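Long-range contact in fucose-specific lectin (Aleuria aurantia, PDB 6GKE), which binds L-fucose, with strongest preference for alpha-1,6-linked core fucose on glycoproteins, through five sites between the blades of a six-bladed beta-propeller: residues L5-K9 with L261-F265. The protein carries 1 engineered substitution. Coordinates in Å, arbitrary orientation, origin at the centre of the assembly. Residues are numbered along the deposited sequence.
Sequences LYTSK and LPDTF. With EDO (1,2-ethanediol), chain I; EDO (1,2-ethanediol), chain B.
Both segments are loops leading into the first strand of a propeller blade, each a type II beta turn, Leu5 to Ser8 and Leu261 to Thr264. Thr7 and Asp263 hold the left-handed corners (phi/psi near 70/20°); Pro262 suits the preceding position. Ser8 N to Leu5 O (2.9 Å) closes the first turn; Thr264 OG1 donates to Leu261 O (2.7 Å). CA atoms come nearest at Thr7 and Thr264 (4.8 Å). Tyr6, chi1 t, reaches across, its CE1 3.8 Å from both Leu261 CD1 and Thr264 CG2; its OH makes a weak hydrogen bond with Pro262 O (2.6 Å), and water links OH (2.8 Å) with Asp263 OD2 (2.7 Å). Phe265, chi1 m, takes Lys9 CG over its ring face (CH-pi, 4.0 Å to the centroid), while Lys9 NZ hydrogen-bonds to Phe60 O. Tyr6 also stacks on Tyr6 of the second subunit, at the dimer interface. Water bridges Ser8 O (2.7 Å) and Phe265 N (2.9 Å), so packing, one weak hydrogen bond and water join these segments of first and last repeats.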
loop_
_atom_site.group_PDB
_atom_site.type_symbol
_atom_site.label_atom_id
_atom_site.label_comp_id
_atom_site.label_asym_id
_atom_site.label_seq_id
_atom_site.Cartn_x
_atom_site.Cartn_y
_atom_site.Cartn_z
ATOM N N LEU A 5 -0.085 -0.907 7.154
ATOM C CA LEU A 5 -0.983 -1.197 6.051
ATOM C C LEU A 5 -1.174 0.064 5.202
ATOM O O LEU A 5 -1.553 1.123 5.705
ATOM C CB LEU A 5 -2.312 -1.684 6.625
ATOM C CG LEU A 5 -3.420 -1.984 5.618
ATOM C CD1 LEU A 5 -3.093 -3.223 4.799
ATOM C CD2 LEU A 5 -4.743 -2.141 6.358
ATOM N N TYR A 6 -0.965 -0.065 3.892
ATOM C CA TYR A 6 -1.156 1.062 2.984
ATOM C C TYR A 6 -2.648 1.397 2.928
ATOM O O TYR A 6 -3.462 0.513 2.676
ATOM C CB TYR A 6 -0.613 0.749 1.590
ATOM C CG TYR A 6 -0.941 1.782 0.546
ATOM C CD1 TYR A 6 -0.582 3.110 0.709
ATOM C CD2 TYR A 6 -1.615 1.426 -0.609
ATOM C CE1 TYR A 6 -0.875 4.059 -0.256
ATOM C CE2 TYR A 6 -1.902 2.360 -1.589
ATOM C CZ TYR A 6 -1.541 3.682 -1.406
ATOM O OH TYR A 6 -1.833 4.586 -2.388
ATOM N N THR A 7 -2.958 2.675 3.150
ATOM C CA THR A 7 -4.325 3.242 3.264
ATOM C C THR A 7 -4.999 2.831 4.578
ATOM O O THR A 7 -6.204 3.019 4.741
ATOM C CB THR A 7 -5.232 3.024 2.036
ATOM O OG1 THR A 7 -5.720 1.686 1.938
ATOM C CG2 THR A 7 -4.548 3.422 0.748
ATOM N N SER A 8 -4.210 2.384 5.561
ATOM C CA SER A 8 -4.679 2.348 6.941
ATOM C C SER A 8 -5.204 3.726 7.341
ATOM O O SER A 8 -4.599 4.746 7.020
ATOM C CB SER A 8 -3.548 1.973 7.863
ATOM O OG SER A 8 -3.929 2.007 9.229
ATOM N N LYS A 9 -6.265 3.744 8.147
ATOM C CA LYS A 9 -6.610 4.958 8.849
ATOM C C LYS A 9 -5.634 5.142 10.017
ATOM O O LYS A 9 -4.863 4.249 10.367
ATOM C CB LYS A 9 -8.081 4.951 9.269
ATOM C CG LYS A 9 -9.048 5.168 8.111
ATOM C CD LYS A 9 -9.210 3.990 7.168
ATOM C CE LYS A 9 -10.435 4.158 6.293
ATOM N NZ LYS A 9 -10.606 3.034 5.338
ATOM N N LEU A 261 1.278 9.607 0.224
ATOM C CA LEU A 261 0.904 8.749 -0.890
ATOM C C LEU A 261 -0.552 8.977 -1.283
ATOM O O LEU A 261 -1.375 9.438 -0.489
ATOM C CB LEU A 261 1.114 7.279 -0.525
ATOM C CG LEU A 261 2.564 6.812 -0.422
ATOM C CD1 LEU A 261 2.615 5.451 0.246
ATOM C CD2 LEU A 261 3.236 6.766 -1.790
ATOM N N PRO A 262 -0.932 8.604 -2.525
ATOM C CA PRO A 262 -2.335 8.670 -2.926
ATOM C C PRO A 262 -3.249 7.887 -1.973
ATOM O O PRO A 262 -2.866 6.834 -1.454
ATOM C CB PRO A 262 -2.327 8.049 -4.329
ATOM C CG PRO A 262 -0.933 8.328 -4.833
ATOM C CD PRO A 262 -0.058 8.132 -3.615
ATOM N N ASP A 263 -4.456 8.423 -1.766
ATOM C CA ASP A 263 -5.586 7.705 -1.143
ATOM C C ASP A 263 -5.337 7.405 0.342
ATOM O O ASP A 263 -6.010 6.559 0.924
ATOM C CB ASP A 263 -5.915 6.427 -1.916
ATOM C CG ASP A 263 -6.248 6.731 -3.361
ATOM O OD1 ASP A 263 -7.125 7.587 -3.587
ATOM O OD2 ASP A 263 -5.619 6.131 -4.252
ATOM N N THR A 264 -4.445 8.173 0.976
ATOM C CA THR A 264 -4.076 7.989 2.371
ATOM C C THR A 264 -4.838 8.973 3.267
ATOM O O THR A 264 -5.515 9.885 2.806
ATOM C CB THR A 264 -2.562 8.139 2.552
ATOM O OG1 THR A 264 -2.183 9.441 2.106
ATOM C CG2 THR A 264 -1.791 7.067 1.816
ATOM N N PHE A 265 -4.681 8.776 4.577
ATOM C CA PHE A 265 -5.450 9.495 5.594
ATOM C C PHE A 265 -4.534 10.324 6.495
ATOM O O PHE A 265 -3.323 10.108 6.544
ATOM C CB PHE A 265 -6.263 8.484 6.409
ATOM C CG PHE A 265 -7.244 7.740 5.543
ATOM C CD1 PHE A 265 -8.426 8.344 5.141
ATOM C CD2 PHE A 265 -6.949 6.482 5.044
ATOM C CE1 PHE A 265 -9.304 7.697 4.285
ATOM C CE2 PHE A 265 -7.831 5.836 4.189
ATOM C CZ PHE A 265 -9.002 6.448 3.806
HETATM C C1 EDO I . -2.805 -2.045 1.161
HETATM O O1 EDO I . -3.456 -1.069 0.352
HETATM C C2 EDO I . -1.919 -3.118 0.528
HETATM O O2 EDO I . -0.736 -3.416 1.348
HETATM C C1 EDO B . 2.099 -2.346 1.867
HETATM O O1 EDO B . 3.056 -1.418 1.364
HETATM C C2 EDO B . 1.107 -1.932 2.954
HETATM O O2 EDO B . -0.219 -2.531 2.752
HETATM O O HOH W 1 -4.216 3.863 -3.753
HETATM O O HOH W 2 -3.364 6.179 5.049
#